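Local coordinates for protein alpha-glucosidase ([Eubacterium] rectale, PDB 6PNR) that probably hydrolyses alpha-sulfoquinovosides as a family 31 glycoside hydrolase, and binds an aza-sugar sulfonate inhibitor in its active-site pocket, at residues V562-D567 with V572-F577; Y591-L594 with L600-P603. One frame throughout, in Å; residues are numbered along the deposited sequence.

Contact 1: residues V562-D567 with V572-F577; sequences VEENAD and VQRPLF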
loop_
_atom_site.group_PDB
_atom_site.type_symbol
_atom_site.label_atom_id
_atom_site.label_comp_id
_atom_site.label_asym_id
_atom_site.label_seq_id
_atom_site.Cartn_x
_atom_site.Cartn_y
_atom_site.Cartn_z
ATOM N N VAL A 562 14.040 -20.806 33.727
ATOM C CA VAL A 562 14.997 -19.739 33.445
ATOM C C VAL A 562 16.420 -20.282 33.525
ATOM O O VAL A 562 17.290 -19.928 32.720
ATOM C CB VAL A 562 14.768 -18.560 34.407
ATOM C CG1 VAL A 562 15.798 -17.476 34.177
ATOM C CG2 VAL A 562 13.336 -17.993 34.233
ATOM N N GLU A 563 16.672 -21.180 34.475
ATOM C CA GLU A 563 17.997 -21.783 34.555
ATOM C C GLU A 563 18.278 -22.668 33.347
ATOM O O GLU A 563 19.400 -22.673 32.826
ATOM C CB GLU A 563 18.131 -22.581 35.851
ATOM C CG GLU A 563 19.516 -23.175 36.055
ATOM C CD GLU A 563 19.656 -23.851 37.403
ATOM O OE1 GLU A 563 18.687 -24.524 37.828
ATOM O OE2 GLU A 563 20.726 -23.695 38.036
ATOM N N GLU A 564 17.274 -23.423 32.891
ATOM C CA GLU A 564 17.431 -24.206 31.665
ATOM C C GLU A 564 17.723 -23.305 30.473
ATOM O O GLU A 564 18.574 -23.628 29.632
ATOM C CB GLU A 564 16.173 -25.050 31.413
ATOM C CG GLU A 564 16.318 -26.080 30.280
ATOM C CD GLU A 564 15.048 -26.896 30.023
ATOM O OE1 GLU A 564 14.082 -26.784 30.816
ATOM O OE2 GLU A 564 15.013 -27.644 29.014
ATOM N N ASN A 565 17.029 -22.164 30.384
ATOM C CA ASN A 565 17.310 -21.214 29.315
ATOM C C ASN A 565 18.756 -20.736 29.370
ATOM O O ASN A 565 19.449 -20.690 28.344
ATOM C CB ASN A 565 16.347 -20.021 29.400
ATOM C CG ASN A 565 16.571 -19.030 28.280
ATOM O OD1 ASN A 565 16.342 -19.348 27.116
ATOM N ND2 ASN A 565 17.033 -17.833 28.615
ATOM N N ALA A 566 19.233 -20.379 30.570
ATOM C CA ALA A 566 20.608 -19.904 30.706
ATOM C C ALA A 566 21.628 -20.999 30.397
ATOM O O ALA A 566 22.729 -20.694 29.928
ATOM C CB ALA A 566 20.839 -19.351 32.115
ATOM N N ASP A 567 21.276 -22.267 30.630
ATOM C CA ASP A 567 22.215 -23.369 30.430
ATOM C C ASP A 567 22.170 -23.979 29.035
ATOM O O ASP A 567 23.156 -24.594 28.619
ATOM C CB ASP A 567 21.955 -24.491 31.441
ATOM C CG ASP A 567 22.253 -24.074 32.871
ATOM O OD1 ASP A 567 23.019 -23.102 33.063
ATOM O OD2 ASP A 567 21.715 -24.726 33.800
ATOM N N VAL A 572 11.812 -20.180 27.663
ATOM C CA VAL A 572 10.777 -20.433 28.663
ATOM C C VAL A 572 9.434 -20.715 27.988
ATOM O O VAL A 572 8.707 -21.634 28.381
ATOM C CB VAL A 572 10.686 -19.260 29.651
ATOM C CG1 VAL A 572 9.533 -19.475 30.611
ATOM C CG2 VAL A 572 12.000 -19.114 30.415
ATOM N N GLN A 573 9.082 -19.935 26.970
ATOM C CA GLN A 573 7.838 -20.115 26.226
ATOM C C GLN A 573 8.200 -20.778 24.906
ATOM O O GLN A 573 8.871 -20.167 24.070
ATOM C CB GLN A 573 7.123 -18.777 25.999
ATOM C CG GLN A 573 6.727 -18.089 27.309
ATOM C CD GLN A 573 6.030 -16.747 27.089
ATOM O OE1 GLN A 573 6.571 -15.695 27.422
ATOM N NE2 GLN A 573 4.822 -16.789 26.545
ATOM N N ARG A 574 7.746 -22.025 24.720
ATOM C CA ARG A 574 8.155 -22.923 23.650
ATOM C C ARG A 574 6.992 -23.250 22.730
ATOM O O ARG A 574 5.849 -23.376 23.184
ATOM C CB ARG A 574 8.701 -24.240 24.225
ATOM C CG ARG A 574 9.691 -24.013 25.337
ATOM C CD ARG A 574 10.133 -25.282 26.032
ATOM N NE ARG A 574 11.001 -24.943 27.164
ATOM C CZ ARG A 574 11.601 -25.828 27.952
ATOM N NH1 ARG A 574 11.442 -27.131 27.736
ATOM N NH2 ARG A 574 12.357 -25.407 28.963
ATOM N N PRO A 575 7.254 -23.423 21.440
ATOM C CA PRO A 575 6.189 -23.857 20.536
ATOM C C PRO A 575 5.859 -25.319 20.786
ATOM O O PRO A 575 6.690 -26.098 21.264
ATOM C CB PRO A 575 6.796 -23.640 19.146
ATOM C CG PRO A 575 8.253 -23.765 19.355
ATOM C CD PRO A 575 8.537 -23.238 20.740
ATOM N N LEU A 576 4.617 -25.686 20.487
ATOM C CA LEU A 576 4.191 -27.043 20.809
ATOM C C LEU A 576 5.077 -28.086 20.134
ATOM O O LEU A 576 5.360 -29.134 20.727
ATOM C CB LEU A 576 2.727 -27.230 20.421
ATOM C CG LEU A 576 1.674 -27.024 21.510
ATOM C CD1 LEU A 576 1.758 -25.629 22.157
ATOM C CD2 LEU A 576 0.283 -27.249 20.927
ATOM N N PHE A 577 5.563 -27.800 18.922
ATOM C CA PHE A 577 6.363 -28.783 18.205
ATOM C C PHE A 577 7.755 -28.950 18.783
ATOM O O PHE A 577 8.482 -29.841 18.331
ATOM C CB PHE A 577 6.443 -28.435 16.708
ATOM C CG PHE A 577 7.100 -27.110 16.400
ATOM C CD1 PHE A 577 8.476 -26.982 16.395
ATOM C CD2 PHE A 577 6.328 -25.993 16.075
ATOM C CE1 PHE A 577 9.081 -25.774 16.098
ATOM C CE2 PHE A 577 6.933 -24.773 15.771
ATOM C CZ PHE A 577 8.311 -24.667 15.775
HETATM O O HOH W 1 13.329 -29.394 29.063
#

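Contact 2: residues Y591-L594 with L600-P603; sequences YEYL and LIAP. With SO4 (sulfate ion), chain D.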
loop_
_atom_site.group_PDB
_atom_site.type_symbol
_atom_site.label_atom_id
_atom_site.label_comp_id
_atom_site.label_asym_id
_atom_site.label_seq_id
_atom_site.Cartn_x
_atom_site.Cartn_y
_atom_site.Cartn_z
ATOM N N TYR A 591 -0.946 -19.426 19.123
ATOM C CA TYR A 591 -1.527 -18.783 20.299
ATOM C C TYR A 591 -1.662 -19.748 21.479
ATOM O O TYR A 591 -2.357 -19.441 22.459
ATOM C CB TYR A 591 -2.870 -18.131 19.937
ATOM C CG TYR A 591 -2.724 -17.060 18.856
ATOM C CD1 TYR A 591 -1.900 -15.959 19.046
ATOM C CD2 TYR A 591 -3.394 -17.164 17.650
ATOM C CE1 TYR A 591 -1.757 -14.983 18.058
ATOM C CE2 TYR A 591 -3.270 -16.193 16.664
ATOM C CZ TYR A 591 -2.458 -15.109 16.874
ATOM O OH TYR A 591 -2.315 -14.171 15.879
ATOM N N GLU A 592 -1.007 -20.898 21.415
ATOM C CA GLU A 592 -0.702 -21.701 22.591
ATOM C C GLU A 592 0.811 -21.846 22.689
ATOM O O GLU A 592 1.512 -21.808 21.674
ATOM C CB GLU A 592 -1.343 -23.107 22.525
ATOM C CG GLU A 592 -2.766 -23.117 21.972
ATOM C CD GLU A 592 -3.395 -24.495 22.015
ATOM O OE1 GLU A 592 -2.639 -25.489 22.065
ATOM O OE2 GLU A 592 -4.640 -24.582 21.999
ATOM N N TYR A 593 1.310 -22.020 23.908
ATOM C CA TYR A 593 2.728 -22.288 24.118
ATOM C C TYR A 593 2.913 -23.274 25.263
ATOM O O TYR A 593 2.071 -23.370 26.160
ATOM C CB TYR A 593 3.530 -20.997 24.406
ATOM C CG TYR A 593 3.123 -20.216 25.647
ATOM C CD1 TYR A 593 2.135 -19.227 25.586
ATOM C CD2 TYR A 593 3.747 -20.436 26.869
ATOM C CE1 TYR A 593 1.776 -18.492 26.726
ATOM C CE2 TYR A 593 3.393 -19.719 28.005
ATOM C CZ TYR A 593 2.412 -18.746 27.932
ATOM O OH TYR A 593 2.072 -18.038 29.071
ATOM N N LEU A 594 4.021 -24.023 25.209
ATOM C CA LEU A 594 4.449 -24.826 26.349
ATOM C C LEU A 594 5.249 -23.929 27.285
ATOM O O LEU A 594 6.218 -23.292 26.857
ATOM C CB LEU A 594 5.282 -26.035 25.901
ATOM C CG LEU A 594 4.603 -26.944 24.865
ATOM C CD1 LEU A 594 5.516 -28.078 24.359
ATOM C CD2 LEU A 594 3.307 -27.504 25.433
ATOM N N LEU A 600 1.059 -26.566 29.344
ATOM C CA LEU A 600 0.541 -25.979 28.119
ATOM C C LEU A 600 -0.356 -24.812 28.499
ATOM O O LEU A 600 -1.250 -24.959 29.337
ATOM C CB LEU A 600 -0.232 -26.994 27.271
ATOM C CG LEU A 600 -0.585 -26.444 25.881
ATOM C CD1 LEU A 600 -0.521 -27.558 24.858
ATOM C CD2 LEU A 600 -1.982 -25.776 25.842
ATOM N N ILE A 601 -0.098 -23.654 27.900
ATOM C CA ILE A 601 -0.861 -22.439 28.156
ATOM C C ILE A 601 -1.517 -22.018 26.855
ATOM O O ILE A 601 -0.848 -21.939 25.819
ATOM C CB ILE A 601 0.025 -21.303 28.701
ATOM C CG1 ILE A 601 0.999 -21.836 29.773
ATOM C CG2 ILE A 601 -0.863 -20.173 29.237
ATOM C CD1 ILE A 601 0.306 -22.473 31.004
ATOM N N ALA A 602 -2.823 -21.754 26.916
ATOM C CA ALA A 602 -3.615 -21.302 25.768
ATOM C C ALA A 602 -4.416 -20.085 26.207
ATOM O O ALA A 602 -5.583 -20.208 26.598
ATOM C CB ALA A 602 -4.539 -22.409 25.264
ATOM N N PRO A 603 -3.818 -18.894 26.176
ATOM C CA PRO A 603 -4.486 -17.719 26.759
ATOM C C PRO A 603 -5.758 -17.329 26.016
ATOM O O PRO A 603 -5.822 -17.361 24.787
ATOM C CB PRO A 603 -3.422 -16.619 26.652
ATOM C CG PRO A 603 -2.120 -17.372 26.643
ATOM C CD PRO A 603 -2.418 -18.613 25.828
HETATM S S SO4 D . -3.750 -21.010 16.757
HETATM O O1 SO4 D . -2.579 -20.674 15.936
HETATM O O2 SO4 D . -4.289 -22.307 16.312
HETATM O O3 SO4 D . -4.797 -19.994 16.577
HETATM O O4 SO4 D . -3.371 -21.101 18.179
HETATM O O HOH W 2 -5.037 -19.300 23.138
#

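Contact 1: residues V562-D567 with V572-F577
E564 and R574 form a salt bridge between the end of a long helix and a short strand. R574 NH2 donates to E564 OE1 at 2.9 Å, with an N-H...O angle of 159°. The oxygen lies in the guanidinium plane, at its edge. The carboxylate is turned almost square to that plane, at 88°, so NH2 meets OE1 from above the carboxylate rather than within it. E564 reaches across with CG anti to its backbone N (chi1 -171°) and the rest of the chain extended. Water 1 accepts from R574 NH1 at 3.2 Å. H570 ND1 bonds to E564 OE2, while P571 O and H579 NE2 take R574 NE and NH1. Putting an alanine here removes the carboxylate, and R574 NH2 and H570 ND1 would probably be left without this partner, the guanidinium less firmly fixed.

The apolar part is small. V562 CG2 meets V572 CG2 at 4.2 Å, one methyl from each side.

The contact ties the end of helix 538-568 to the first strand of the C-terminal sheet. Strand 573-574 is an outermost strand there, beside strand 593-595, and Q573 and P575 pack on helix 469-481.

Contact 2: residues Y591-L594 with L600-P603
Y593 and I601 form the hydrogen-bonded antiparallel pair of a beta hairpin. Y593 N donates to I601 O at 2.9 Å, and I601 N returns a bond to Y593 O at 2.8 Å. The second is nearly straight, with an N-H...O angle of 173°. Next to them, L594 and L600 are a non-hydrogen-bonded pair. E592 CA also makes a CA-H...O contact with I601 O, at 3.2 Å.

The Y593 ring lies over I601 in a CH-pi contact. I601 CB sits 3.8 Å from the centroid of the Y593 ring, beneath one face and toward the rim. The ring gets there because CG stands between the backbone N and the carbonyl carbon (chi1 61°), which folds it back over the partner strand. Its OH bonds to F516 O. On the other face of the sheet, L594 CD2 meets L600 CD1 at 3.9 Å. The E592 chain runs over A602 CB, and its OE2 accepts from Y615 N.

Beyond the strands, water 2 donates to both Y591 O and P603 O. Y591 N bonds to O4 of a sulfate, probably from the crystallisation liquor, at 3.1 Å.

The chemistry is mainly apolar around a backbone ladder. The buried polar ends of E592 and Y593 find partners outside the hairpin, which join it to its surroundings.

The two contacts follow each other along the chain, with centres about 13 Å apart. They meet in one antiparallel sheet, where strand 573-574 from contact 1 pairs with strand 593-595 from contact 2. A probable hydrogen bond, R574 O to L594 N at 2.8 Å, joins them. Side chains also touch: Q573 NE2 lies 3.4 Å from Y593 CZ, and L576 CD2 is 3.6 Å from E592 OE1. Helix 538-568 is thus linked through contact 1 to the hairpin of contact 2. None of their residues is among those lining the inhibitor pocket, which includes D390 and D458. Contact 1 joins the end of that helix to the C-terminal sheet, and contact 2 lies within the sheet.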